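PDB 6RJ1: Mgp-operon protein 3 from Mycoplasma pneumoniae, which probably takes part in attaching the bacterium to host cells, as a membrane-anchored extracellular adhesin-family protein. Local coordinates for residues E41-K46 and L56-L61; A112-I117 and E129-L134; G367-G372 and L450-T455. One frame throughout, in Å; residues are numbered along the deposited sequence.

Contact 1 of 3, residues E41-K46 and L56-L61; sequences ELVDWK and LVRSAL
A classic beta bulge in the hairpin of strands 40-48 and 52-59 sets Val-43 and Asp-44 together against Leu-56. Val-43 N gives Leu-56 O a nearly straight hydrogen bond of 2.8 Å, and Asp-44 O accepts from Leu-56 N in return. Past the bulge the pairing has slipped by one residue: Leu-42 stands across from Val-57 as a non-hydrogen-bonded pair, and Glu-41 trades two backbone bonds with Arg-58.

The extra residue aims Val-43 CB at the partner strand, where its methyls meet Arg-58. Val-43 CG2 rests 3.6 Å from Arg-58 CG, while Val-43 CG1 sits over the centre of one guanidinium face, 3.8 Å above the plane; the two side chains cross at about a right angle. Glu-41 runs beside Arg-58, both pointing the same way. Its CG is anti to the backbone N (chi1 174°), and farther out the chain bends and brings the carboxylate to the guanidinium edge. There Glu-41 OE2 lies in the guanidinium plane and accepts from Arg-58 NE in a weak salt bridge of 3.4 Å, the carboxylate turned 33° from the guanidinium. On the reverse face Leu-42 CB and Val-57 CG1 touch more loosely, at 4.2 Å.

The stronger polar partner of Arg-58 is His-452 O, held by NH1 in the last turn of helix 446-454. Mainly through that bond, with a carboxylate at its edge and a methyl over one face, the guanidinium is restrained in its rotation, and its positive charge is probably stabilised.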
ATOM      1  N   GLU A  41      22.370   3.926  -1.192  1.00 67.95           N
ATOM      2  CA  GLU A  41      21.650   4.209  -2.418  1.00 67.14           C
ATOM      3  C   GLU A  41      20.627   5.323  -2.148  1.00 68.74           C
ATOM      4  O   GLU A  41      19.890   5.257  -1.159  1.00 67.37           O
ATOM      5  CB  GLU A  41      20.980   2.899  -2.887  1.00 68.66           C
ATOM      6  CG  GLU A  41      20.058   2.996  -4.093  1.00 86.45           C
ATOM      7  CD  GLU A  41      18.830   2.091  -4.037  1.00115.58           C
ATOM      8  OE1 GLU A  41      18.675   1.265  -4.965  1.00111.50           O
ATOM      9  OE2 GLU A  41      18.027   2.202  -3.078  1.00106.77           O
ATOM     10  N   LEU A  42      20.611   6.361  -3.018  1.00 63.75           N
ATOM     11  CA  LEU A  42      19.673   7.476  -2.914  1.00 62.38           C
ATOM     12  C   LEU A  42      18.291   6.995  -3.373  1.00 66.54           C
ATOM     13  O   LEU A  42      18.155   6.514  -4.500  1.00 65.85           O
ATOM     14  CB  LEU A  42      20.181   8.689  -3.710  1.00 61.74           C
ATOM     15  CG  LEU A  42      19.196   9.839  -3.939  1.00 66.22           C
ATOM     16  CD1 LEU A  42      18.833  10.539  -2.649  1.00 66.25           C
ATOM     17  CD2 LEU A  42      19.745  10.828  -4.944  1.00 68.63           C
ATOM     18  N   VAL A  43      17.290   7.071  -2.468  1.00 64.04           N
ATOM     19  CA  VAL A  43      15.907   6.586  -2.660  1.00 63.90           C
ATOM     20  C   VAL A  43      14.945   7.710  -3.012  1.00 66.73           C
ATOM     21  O   VAL A  43      14.060   7.513  -3.840  1.00 66.48           O
ATOM     22  CB  VAL A  43      15.374   5.802  -1.428  1.00 68.54           C
ATOM     23  CG1 VAL A  43      14.232   4.878  -1.818  1.00 69.03           C
ATOM     24  CG2 VAL A  43      16.474   5.014  -0.747  1.00 68.32           C
ATOM     25  N   ASP A  44      15.072   8.859  -2.343  1.00 63.62           N
ATOM     26  CA  ASP A  44      14.209  10.027  -2.548  1.00 63.51           C
ATOM     27  C   ASP A  44      14.967  11.264  -2.136  1.00 65.84           C
ATOM     28  O   ASP A  44      15.908  11.175  -1.351  1.00 65.80           O
ATOM     29  CB  ASP A  44      12.894   9.897  -1.730  1.00 65.48           C
ATOM     30  CG  ASP A  44      11.767  10.852  -2.116  1.00 76.46           C
ATOM     31  OD1 ASP A  44      11.934  11.614  -3.107  1.00 77.99           O
ATOM     32  OD2 ASP A  44      10.712  10.830  -1.438  1.00 80.99           O
ATOM     33  N   TRP A  45      14.565  12.415  -2.666  1.00 61.34           N
ATOM     34  CA  TRP A  45      15.184  13.704  -2.377  1.00 60.85           C
ATOM     35  C   TRP A  45      14.190  14.821  -2.683  1.00 65.48           C
ATOM     36  O   TRP A  45      13.336  14.664  -3.553  1.00 64.59           O
ATOM     37  CB  TRP A  45      16.486  13.889  -3.192  1.00 59.07           C
ATOM     38  CG  TRP A  45      16.285  13.771  -4.673  1.00 59.64           C
ATOM     39  CD1 TRP A  45      16.176  12.620  -5.403  1.00 62.30           C
ATOM     40  CD2 TRP A  45      16.098  14.851  -5.593  1.00 59.33           C
ATOM     41  NE1 TRP A  45      15.947  12.920  -6.729  1.00 61.56           N
ATOM     42  CE2 TRP A  45      15.880  14.283  -6.870  1.00 62.94           C
ATOM     43  CE3 TRP A  45      16.080  16.250  -5.460  1.00 60.02           C
ATOM     44  CZ2 TRP A  45      15.703  15.066  -8.012  1.00 61.67           C
ATOM     45  CZ3 TRP A  45      15.890  17.021  -6.593  1.00 60.99           C
ATOM     46  CH2 TRP A  45      15.700  16.431  -7.848  1.00 61.40           C
ATOM     47  N   LYS A  46      14.290  15.935  -1.954  1.00 62.97           N
ATOM     48  CA  LYS A  46      13.421  17.090  -2.137  1.00 63.22           C
ATOM     49  C   LYS A  46      14.239  18.376  -1.991  1.00 73.43           C
ATOM     50  O   LYS A  46      15.075  18.481  -1.089  1.00 74.46           O
ATOM     51  CB  LYS A  46      12.248  17.090  -1.124  1.00 63.17           C
ATOM     52  CG  LYS A  46      11.291  15.887  -1.171  1.00 66.65           C
ATOM     53  CD  LYS A  46      10.316  15.862  -2.347  1.00 68.66           C
ATOM     54  CE  LYS A  46       9.673  14.501  -2.520  1.00 79.16           C
ATOM     55  NZ  LYS A  46       8.541  14.250  -1.574  1.00 89.02           N
ATOM     56  N   LEU A  56      17.265  11.025   1.054  1.00 66.41           N
ATOM     57  CA  LEU A  56      16.978   9.791   1.780  1.00 65.36           C
ATOM     58  C   LEU A  56      17.837   8.675   1.189  1.00 69.57           C
ATOM     59  O   LEU A  56      17.773   8.402  -0.015  1.00 70.08           O
ATOM     60  CB  LEU A  56      15.482   9.437   1.678  1.00 65.09           C
ATOM     61  CG  LEU A  56      14.990   8.182   2.415  1.00 68.98           C
ATOM     62  CD1 LEU A  56      15.284   8.258   3.908  1.00 68.80           C
ATOM     63  CD2 LEU A  56      13.514   7.966   2.182  1.00 69.49           C
ATOM     64  N   VAL A  57      18.648   8.047   2.032  1.00 65.08           N
ATOM     65  CA  VAL A  57      19.555   6.979   1.603  1.00 64.39           C
ATOM     66  C   VAL A  57      19.411   5.717   2.462  1.00 67.75           C
ATOM     67  O   VAL A  57      19.217   5.813   3.677  1.00 67.29           O
ATOM     68  CB  VAL A  57      21.047   7.445   1.522  1.00 67.38           C
ATOM     69  CG1 VAL A  57      21.277   8.436   0.381  1.00 66.69           C
ATOM     70  CG2 VAL A  57      21.539   8.008   2.853  1.00 66.84           C
ATOM     71  N   ARG A  58      19.566   4.547   1.834  1.00 63.55           N
ATOM     72  CA  ARG A  58      19.503   3.252   2.504  1.00 63.41           C
ATOM     73  C   ARG A  58      20.587   2.317   1.978  1.00 68.21           C
ATOM     74  O   ARG A  58      21.070   2.516   0.874  1.00 67.78           O
ATOM     75  CB  ARG A  58      18.092   2.629   2.377  1.00 62.75           C
ATOM     76  CG  ARG A  58      17.723   2.151   0.990  1.00 63.20           C
ATOM     77  CD  ARG A  58      16.266   1.759   0.901  1.00 62.50           C
ATOM     78  NE  ARG A  58      15.888   1.469  -0.485  1.00 60.00           N
ATOM     79  CZ  ARG A  58      14.664   1.146  -0.877  1.00 71.80           C
ATOM     80  NH1 ARG A  58      13.676   1.066   0.005  1.00 62.12           N
ATOM     81  NH2 ARG A  58      14.418   0.898  -2.155  1.00 62.36           N
ATOM     82  N   SER A  59      20.964   1.302   2.758  1.00 66.78           N
ATOM     83  CA  SER A  59      21.989   0.340   2.357  1.00 67.38           C
ATOM     84  C   SER A  59      21.437  -1.071   2.368  1.00 73.47           C
ATOM     85  O   SER A  59      20.696  -1.430   3.287  1.00 73.01           O
ATOM     86  CB  SER A  59      23.208   0.442   3.271  1.00 71.14           C
ATOM     87  OG  SER A  59      24.016  -0.721   3.232  1.00 81.59           O
ATOM     88  N   ALA A  60      21.825  -1.883   1.359  1.00 71.45           N
ATOM     89  CA  ALA A  60      21.426  -3.291   1.229  1.00 70.75           C
ATOM     90  C   ALA A  60      22.162  -4.165   2.268  1.00 74.14           C
ATOM     91  O   ALA A  60      21.943  -5.379   2.344  1.00 74.34           O
ATOM     92  CB  ALA A  60      21.716  -3.781  -0.178  1.00 71.35           C
ATOM     93  N   LEU A  61      23.039  -3.543   3.061  1.00 69.46           N
ATOM     94  CA  LEU A  61      23.790  -4.232   4.094  1.00 69.03           C
ATOM     95  C   LEU A  61      23.133  -4.111   5.459  1.00 73.27           C
ATOM     96  O   LEU A  61      23.652  -4.675   6.422  1.00 74.25           O
ATOM     97  CB  LEU A  61      25.249  -3.751   4.140  1.00 69.01           C
ATOM     98  CG  LEU A  61      26.156  -4.219   3.005  1.00 73.42           C
ATOM     99  CD1 LEU A  61      27.446  -3.445   3.011  1.00 73.53           C
ATOM    100  CD2 LEU A  61      26.441  -5.709   3.084  1.00 75.97           C
TER

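Contact 2 of 3, residues A112-I117 and E129-L134; sequences ASYVLI and ERKIKL
Tyr-114 and Lys-131 meet on the looser face of the hairpin made by strands 114-121 and 125-135, and Val-115, Ile-117, Ile-132 and Leu-134 fill its tightly packed one. On the packed face Ile-117 CG1 lies 3.8 Å from Ile-132 CD1, the two side chains crossing at a slant. Val-115 CG2 meets Leu-134 CD2 at 3.9 Å, about perpendicular to it. All four residues are buried, and Val-115 and Leu-134 also pack on Val-467 of strand 464-468.

On the other face Tyr-114, Lys-131 and Lys-133 are partly exposed, whereas Leu-116 is buried, its CD2 3.8 Å from Lys-131 CB. Lys-131 CD lies over one face of the Tyr-114 ring, 3.6 Å above its plane and offset toward the rim, a CH-pi contact. Extended as far as CE, the lysine chain turns only at its last torsion (chi4 -83°), and NZ ends 5.5 Å from the Tyr-114 ring centroid, at most a weak cation-pi attraction. Lys-133 passes beside the same ring: its CB is 3.7 Å from Tyr-114 CE1, and its CD and CE run by the phenol oxygen.

Backbone bonds tie the pair along its length, Val-115 and Ile-132 bonding both ways. Near the turn Glu-129 and Arg-130 both face Ile-117 in a classic beta bulge. Ile-117 O accepts a 2.8 Å bond from Glu-129 N and only a weak one from Arg-130 N. Glu-129 itself is exposed and has a long, weak ion pair with Lys-119.

One face thus holds a four-residue aliphatic cluster with Arg-130 at its margin. On the other, both lysines spend methylenes on an aromatic ring; the Lys-133 ammonium goes past it to a salt bridge with Asp-110, while Lys-131 NZ stays above the ring at long range.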
ATOM      1  N   ALA A 112      22.153   1.741   8.929  1.00 68.82           N
ATOM      2  CA  ALA A 112      20.814   2.313   9.065  1.00 67.52           C
ATOM      3  C   ALA A 112      20.569   3.354   7.977  1.00 70.41           C
ATOM      4  O   ALA A 112      21.515   3.946   7.455  1.00 70.24           O
ATOM      5  CB  ALA A 112      20.669   2.964  10.429  1.00 68.04           C
ATOM      6  N   SER A 113      19.302   3.591   7.647  1.00 65.85           N
ATOM      7  CA  SER A 113      18.933   4.602   6.670  1.00 64.89           C
ATOM      8  C   SER A 113      19.118   6.010   7.242  1.00 69.47           C
ATOM      9  O   SER A 113      18.995   6.221   8.453  1.00 68.77           O
ATOM     10  CB  SER A 113      17.500   4.397   6.218  1.00 66.24           C
ATOM     11  OG  SER A 113      17.352   3.115   5.631  1.00 71.81           O
ATOM     12  N   TYR A 114      19.442   6.966   6.372  1.00 67.31           N
ATOM     13  CA  TYR A 114      19.652   8.348   6.788  1.00 67.36           C
ATOM     14  C   TYR A 114      18.883   9.334   5.950  1.00 70.06           C
ATOM     15  O   TYR A 114      18.629   9.100   4.767  1.00 69.01           O
ATOM     16  CB  TYR A 114      21.144   8.727   6.727  1.00 68.55           C
ATOM     17  CG  TYR A 114      21.974   8.148   7.844  1.00 70.78           C
ATOM     18  CD1 TYR A 114      22.087   8.804   9.069  1.00 72.62           C
ATOM     19  CD2 TYR A 114      22.672   6.956   7.674  1.00 71.80           C
ATOM     20  CE1 TYR A 114      22.854   8.274  10.104  1.00 72.30           C
ATOM     21  CE2 TYR A 114      23.437   6.412   8.703  1.00 72.62           C
ATOM     22  CZ  TYR A 114      23.528   7.074   9.918  1.00 79.72           C
ATOM     23  OH  TYR A 114      24.281   6.529  10.933  1.00 81.20           O
ATOM     24  N   VAL A 115      18.533  10.455   6.586  1.00 66.59           N
ATOM     25  CA  VAL A 115      17.952  11.627   5.955  1.00 66.31           C
ATOM     26  C   VAL A 115      19.135  12.589   5.967  1.00 70.55           C
ATOM     27  O   VAL A 115      19.695  12.854   7.039  1.00 70.72           O
ATOM     28  CB  VAL A 115      16.709  12.192   6.691  1.00 69.87           C
ATOM     29  CG1 VAL A 115      16.388  13.607   6.225  1.00 69.60           C
ATOM     30  CG2 VAL A 115      15.505  11.284   6.496  1.00 69.38           C
ATOM     31  N   LEU A 116      19.571  13.032   4.779  1.00 65.70           N
ATOM     32  CA  LEU A 116      20.719  13.927   4.639  1.00 64.66           C
ATOM     33  C   LEU A 116      20.263  15.340   4.345  1.00 70.32           C
ATOM     34  O   LEU A 116      19.372  15.538   3.516  1.00 70.94           O
ATOM     35  CB  LEU A 116      21.679  13.447   3.537  1.00 63.89           C
ATOM     36  CG  LEU A 116      21.930  11.949   3.422  1.00 67.65           C
ATOM     37  CD1 LEU A 116      22.641  11.636   2.157  1.00 67.74           C
ATOM     38  CD2 LEU A 116      22.722  11.423   4.589  1.00 68.82           C
ATOM     39  N   ILE A 117      20.880  16.318   5.019  1.00 66.72           N
ATOM     40  CA  ILE A 117      20.580  17.735   4.852  1.00 67.23           C
ATOM     41  C   ILE A 117      21.788  18.413   4.210  1.00 73.64           C
ATOM     42  O   ILE A 117      22.925  18.254   4.677  1.00 72.89           O
ATOM     43  CB  ILE A 117      20.185  18.403   6.204  1.00 70.52           C
ATOM     44  CG1 ILE A 117      19.089  17.603   6.969  1.00 70.90           C
ATOM     45  CG2 ILE A 117      19.798  19.880   6.036  1.00 71.42           C
ATOM     46  CD1 ILE A 117      17.683  17.407   6.281  1.00 77.53           C
ATOM     47  N   GLU A 129      25.426  19.332   5.409  1.00 78.82           N
ATOM     48  CA  GLU A 129      25.202  19.931   6.725  1.00 78.09           C
ATOM     49  C   GLU A 129      25.215  18.859   7.801  1.00 78.58           C
ATOM     50  O   GLU A 129      26.100  18.858   8.647  1.00 77.94           O
ATOM     51  CB  GLU A 129      23.876  20.708   6.777  1.00 80.02           C
ATOM     52  CG  GLU A 129      23.918  22.065   6.118  1.00 95.04           C
ATOM     53  CD  GLU A 129      23.306  23.182   6.942  1.00127.89           C
ATOM     54  OE1 GLU A 129      22.104  23.088   7.295  1.00119.01           O
ATOM     55  OE2 GLU A 129      24.035  24.157   7.232  1.00130.77           O
ATOM     56  N   ARG A 130      24.225  17.947   7.771  1.00 73.58           N
ATOM     57  CA  ARG A 130      24.068  16.886   8.762  1.00 72.73           C
ATOM     58  C   ARG A 130      23.238  15.703   8.262  1.00 74.17           C
ATOM     59  O   ARG A 130      22.584  15.795   7.222  1.00 73.66           O
ATOM     60  CB  ARG A 130      23.470  17.457  10.074  1.00 73.58           C
ATOM     61  CG  ARG A 130      22.119  18.175   9.925  1.00 84.50           C
ATOM     62  CD  ARG A 130      21.612  18.742  11.235  1.00100.52           C
ATOM     63  NE  ARG A 130      21.393  17.687  12.228  1.00117.91           N
ATOM     64  CZ  ARG A 130      21.928  17.676  13.446  1.00132.98           C
ATOM     65  NH1 ARG A 130      21.693  16.666  14.268  1.00124.26           N
ATOM     66  NH2 ARG A 130      22.701  18.678  13.852  1.00112.91           N
ATOM     67  N   LYS A 131      23.277  14.590   9.018  1.00 69.56           N
ATOM     68  CA  LYS A 131      22.509  13.368   8.761  1.00 68.14           C
ATOM     69  C   LYS A 131      21.705  12.955   9.992  1.00 71.40           C
ATOM     70  O   LYS A 131      22.199  13.062  11.117  1.00 71.32           O
ATOM     71  CB  LYS A 131      23.376  12.218   8.200  1.00 69.55           C
ATOM     72  CG  LYS A 131      24.533  11.737   9.077  1.00 76.56           C
ATOM     73  CD  LYS A 131      25.261  10.565   8.420  1.00 80.60           C
ATOM     74  CE  LYS A 131      26.142   9.792   9.374  1.00 87.93           C
ATOM     75  NZ  LYS A 131      27.478  10.421   9.544  1.00104.65           N
ATOM     76  N   ILE A 132      20.447  12.545   9.778  1.00 67.93           N
ATOM     77  CA  ILE A 132      19.536  12.108  10.840  1.00 67.23           C
ATOM     78  C   ILE A 132      19.275  10.614  10.638  1.00 71.86           C
ATOM     79  O   ILE A 132      18.748  10.208   9.594  1.00 72.49           O
ATOM     80  CB  ILE A 132      18.217  12.953  10.896  1.00 69.67           C
ATOM     81  CG1 ILE A 132      18.502  14.471  11.013  1.00 69.05           C
ATOM     82  CG2 ILE A 132      17.281  12.486  12.021  1.00 70.14           C
ATOM     83  CD1 ILE A 132      18.187  15.255   9.793  1.00 68.26           C
ATOM     84  N   LYS A 133      19.671   9.804  11.627  1.00 67.15           N
ATOM     85  CA  LYS A 133      19.502   8.355  11.607  1.00 66.12           C
ATOM     86  C   LYS A 133      18.033   7.982  11.784  1.00 68.81           C
ATOM     87  O   LYS A 133      17.324   8.579  12.595  1.00 68.91           O
ATOM     88  CB  LYS A 133      20.346   7.731  12.719  1.00 68.10           C
ATOM     89  CG  LYS A 133      20.754   6.293  12.488  1.00 73.92           C
ATOM     90  CD  LYS A 133      21.719   5.920  13.579  1.00 80.15           C
ATOM     91  CE  LYS A 133      22.237   4.520  13.473  1.00 86.71           C
ATOM     92  NZ  LYS A 133      21.337   3.560  14.158  1.00 91.87           N
ATOM     93  N   LEU A 134      17.574   6.998  11.014  1.00 63.27           N
ATOM     94  CA  LEU A 134      16.196   6.534  11.099  1.00 60.53           C
ATOM     95  C   LEU A 134      16.197   5.284  11.951  1.00 64.37           C
ATOM     96  O   LEU A 134      16.368   4.173  11.455  1.00 64.75           O
ATOM     97  CB  LEU A 134      15.596   6.293   9.705  1.00 59.33           C
ATOM     98  CG  LEU A 134      15.553   7.493   8.753  1.00 61.68           C
ATOM     99  CD1 LEU A 134      15.029   7.078   7.409  1.00 60.70           C
ATOM    100  CD2 LEU A 134      14.728   8.653   9.329  1.00 61.25           C
TER

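Contact 3 of 3, residues G367-G372 and L450-T455; sequences GVIVPG and LYHTST
Gly-367 and Thr-453 bring the two backbones nearest, their CA atoms 5.7 Å apart. Gly-367 is where the chain leaves helix 360-365, with a positive phi (95°) and two bonds back into the last turn, a Schellman motif; from there residues 368-372 run on without regular structure. Residues 450-454 form the C-terminal end of helix 446-454, bonded within by Ser-454 N to Leu-450 O at 3.0 Å.

His-452 carries the contact. Its CG is anti to the backbone N (chi1 -166°), and the imidazole meets the Gly-367 carbonyl with its edge. His-452 ND1 donates to Gly-367 O at 2.7 Å; the oxygen lies close to the ring plane, while the nitrogen is tilted 32° from the carbonyl plane. Over one face of the ring, and over its centre, sits Ile-369 CG1, a CH-pi contact 3.8 Å from the His-452 ring centroid. Ile-369 CD1 adds a touch at His-452 CG, 3.7 Å away, and continues onto CB. Edge bond and aliphatic cover together fix the rotation of the imidazole, and the bond places a proton on ND1. Thr-453 takes part through CG2, which packs beside Gly-367 O, while its hydroxyl turns back to Gln-449 O.

All the touching residues are buried. One turn earlier on the same helix Gln-449 uses its OE1 to accept from Ile-369 N, a second polar tie between helix and loop. Val-368 leans on Leu-363 of helix 360-365 and on Gln-449, so that the loop lies wedged between two helices. On another side of helix 446-454, Leu-450 packs on Trp-477 and Ser-454 on Trp-479 of strand 477-482.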
ATOM      1  N   GLY A 367      12.774  -3.081  -3.862  1.00 62.02           N
ATOM      2  CA  GLY A 367      13.511  -2.618  -2.699  1.00 61.72           C
ATOM      3  C   GLY A 367      13.721  -3.709  -1.673  1.00 64.98           C
ATOM      4  O   GLY A 367      14.020  -3.419  -0.511  1.00 65.11           O
ATOM      5  N   VAL A 368      13.549  -4.971  -2.089  1.00 59.82           N
ATOM      6  CA  VAL A 368      13.755  -6.125  -1.223  1.00 59.35           C
ATOM      7  C   VAL A 368      15.238  -6.483  -1.364  1.00 65.24           C
ATOM      8  O   VAL A 368      15.764  -6.473  -2.483  1.00 66.43           O
ATOM      9  CB  VAL A 368      12.785  -7.290  -1.588  1.00 62.34           C
ATOM     10  CG1 VAL A 368      13.200  -8.606  -0.943  1.00 61.96           C
ATOM     11  CG2 VAL A 368      11.347  -6.947  -1.211  1.00 61.84           C
ATOM     12  N   ILE A 369      15.929  -6.712  -0.235  1.00 61.95           N
ATOM     13  CA  ILE A 369      17.350  -7.084  -0.238  1.00 61.87           C
ATOM     14  C   ILE A 369      17.486  -8.518  -0.768  1.00 68.03           C
ATOM     15  O   ILE A 369      17.090  -9.471  -0.090  1.00 67.59           O
ATOM     16  CB  ILE A 369      18.043  -6.894   1.152  1.00 64.22           C
ATOM     17  CG1 ILE A 369      17.907  -5.442   1.680  1.00 63.26           C
ATOM     18  CG2 ILE A 369      19.518  -7.365   1.116  1.00 64.78           C
ATOM     19  CD1 ILE A 369      18.109  -5.298   3.195  1.00 64.54           C
ATOM     20  N   VAL A 370      17.994  -8.651  -1.999  1.00 66.33           N
ATOM     21  CA  VAL A 370      18.241  -9.944  -2.634  1.00 67.44           C
ATOM     22  C   VAL A 370      19.766 -10.097  -2.771  1.00 75.62           C
ATOM     23  O   VAL A 370      20.352  -9.579  -3.729  1.00 75.80           O
ATOM     24  CB  VAL A 370      17.473 -10.155  -3.973  1.00 71.04           C
ATOM     25  CG1 VAL A 370      17.734 -11.544  -4.548  1.00 70.23           C
ATOM     26  CG2 VAL A 370      15.973  -9.934  -3.791  1.00 71.07           C
ATOM     27  N   PRO A 371      20.436 -10.738  -1.785  1.00 75.18           N
ATOM     28  CA  PRO A 371      21.905 -10.891  -1.872  1.00 75.81           C
ATOM     29  C   PRO A 371      22.365 -11.622  -3.135  1.00 81.91           C
ATOM     30  O   PRO A 371      21.775 -12.628  -3.521  1.00 80.49           O
ATOM     31  CB  PRO A 371      22.270 -11.640  -0.582  1.00 77.25           C
ATOM     32  CG  PRO A 371      21.104 -11.416   0.338  1.00 81.69           C
ATOM     33  CD  PRO A 371      19.905 -11.373  -0.562  1.00 77.17           C
ATOM     34  N   GLY A 372      23.392 -11.070  -3.777  1.00 81.81           N
ATOM     35  CA  GLY A 372      23.957 -11.584  -5.022  1.00 82.92           C
ATOM     36  C   GLY A 372      23.414 -10.861  -6.238  1.00 89.84           C
ATOM     37  O   GLY A 372      23.879 -11.089  -7.359  1.00 90.05           O
ATOM     38  N   LEU A 450      11.321  -5.283   5.987  1.00 56.38           N
ATOM     39  CA  LEU A 450      10.363  -4.256   6.378  1.00 55.93           C
ATOM     40  C   LEU A 450      11.098  -2.955   6.711  1.00 62.56           C
ATOM     41  O   LEU A 450      10.606  -1.888   6.345  1.00 63.15           O
ATOM     42  CB  LEU A 450       9.462  -4.703   7.543  1.00 55.13           C
ATOM     43  CG  LEU A 450       8.458  -5.821   7.265  1.00 58.40           C
ATOM     44  CD1 LEU A 450       7.921  -6.395   8.557  1.00 58.13           C
ATOM     45  CD2 LEU A 450       7.333  -5.358   6.370  1.00 59.30           C
ATOM     46  N   TYR A 451      12.292  -3.030   7.339  1.00 59.36           N
ATOM     47  CA  TYR A 451      13.054  -1.815   7.620  1.00 59.46           C
ATOM     48  C   TYR A 451      13.539  -1.148   6.327  1.00 65.12           C
ATOM     49  O   TYR A 451      13.292   0.045   6.127  1.00 65.44           O
ATOM     50  CB  TYR A 451      14.211  -2.037   8.617  1.00 60.41           C
ATOM     51  CG  TYR A 451      15.011  -0.768   8.852  1.00 62.61           C
ATOM     52  CD1 TYR A 451      14.550   0.222   9.721  1.00 64.10           C
ATOM     53  CD2 TYR A 451      16.177  -0.511   8.132  1.00 63.51           C
ATOM     54  CE1 TYR A 451      15.244   1.417   9.888  1.00 64.25           C
ATOM     55  CE2 TYR A 451      16.874   0.685   8.286  1.00 63.86           C
ATOM     56  CZ  TYR A 451      16.408   1.642   9.169  1.00 70.69           C
ATOM     57  OH  TYR A 451      17.107   2.807   9.326  1.00 73.08           O
ATOM     58  N   HIS A 452      14.220  -1.925   5.457  1.00 61.95           N
ATOM     59  CA  HIS A 452      14.761  -1.460   4.174  1.00 61.31           C
ATOM     60  C   HIS A 452      13.691  -0.869   3.256  1.00 64.69           C
ATOM     61  O   HIS A 452      13.924   0.181   2.666  1.00 64.73           O
ATOM     62  CB  HIS A 452      15.525  -2.586   3.474  1.00 61.82           C
ATOM     63  CG  HIS A 452      16.373  -2.118   2.337  1.00 64.78           C
ATOM     64  ND1 HIS A 452      15.947  -2.232   1.034  1.00 66.48           N
ATOM     65  CD2 HIS A 452      17.599  -1.545   2.349  1.00 66.27           C
ATOM     66  CE1 HIS A 452      16.924  -1.740   0.290  1.00 65.80           C
ATOM     67  NE2 HIS A 452      17.939  -1.312   1.041  1.00 66.04           N
ATOM     68  N   THR A 453      12.514  -1.514   3.156  1.00 60.88           N
ATOM     69  CA  THR A 453      11.410  -1.005   2.332  1.00 59.70           C
ATOM     70  C   THR A 453      10.697   0.205   2.980  1.00 63.18           C
ATOM     71  O   THR A 453      10.180   1.042   2.253  1.00 63.32           O
ATOM     72  CB  THR A 453      10.424  -2.122   1.927  1.00 63.79           C
ATOM     73  OG1 THR A 453       9.941  -2.801   3.086  1.00 62.64           O
ATOM     74  CG2 THR A 453      11.019  -3.116   0.937  1.00 60.30           C
ATOM     75  N   SER A 454      10.665   0.301   4.328  1.00 60.49           N
ATOM     76  CA  SER A 454       9.996   1.410   5.030  1.00 60.56           C
ATOM     77  C   SER A 454      10.687   2.781   4.858  1.00 65.74           C
ATOM     78  O   SER A 454      10.053   3.821   5.068  1.00 65.13           O
ATOM     79  CB  SER A 454       9.791   1.094   6.506  1.00 62.55           C
ATOM     80  OG  SER A 454      11.019   1.007   7.209  1.00 68.17           O
ATOM     81  N   THR A 455      11.975   2.779   4.483  1.00 62.56           N
ATOM     82  CA  THR A 455      12.747   4.005   4.279  1.00 62.40           C
ATOM     83  C   THR A 455      12.763   4.279   2.777  1.00 67.28           C
ATOM     84  O   THR A 455      13.802   4.136   2.120  1.00 66.97           O
ATOM     85  CB  THR A 455      14.126   3.870   4.945  1.00 68.70           C
ATOM     86  OG1 THR A 455      14.879   2.844   4.294  1.00 70.28           O
ATOM     87  CG2 THR A 455      14.033   3.568   6.431  1.00 63.18           C
TER

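Contacts 1 and 2 are neighbouring hairpins of one sheet, joined where strands 52-59 and 114-121 pair through Val-57 N and Tyr-114 O. Both are partly buried and rest on backbone ladders with a bulge. Contact 3 is smaller and wholly buried, without strands, and depends on one histidine bond and an aliphatic cover. Its helix end nevertheless meets both hairpins: the guanidinium of contact 1 reaches it, and in contact 2 Ser-113 OG and Leu-134 O are bonded to Thr-455 OG1 and Tyr-451 OH. Ion pairs and lysine chains thus occupy the more open hairpins, while bonds from one arginine and from uncharged hydroxyl and carbonyl groups join the sheet to the helix.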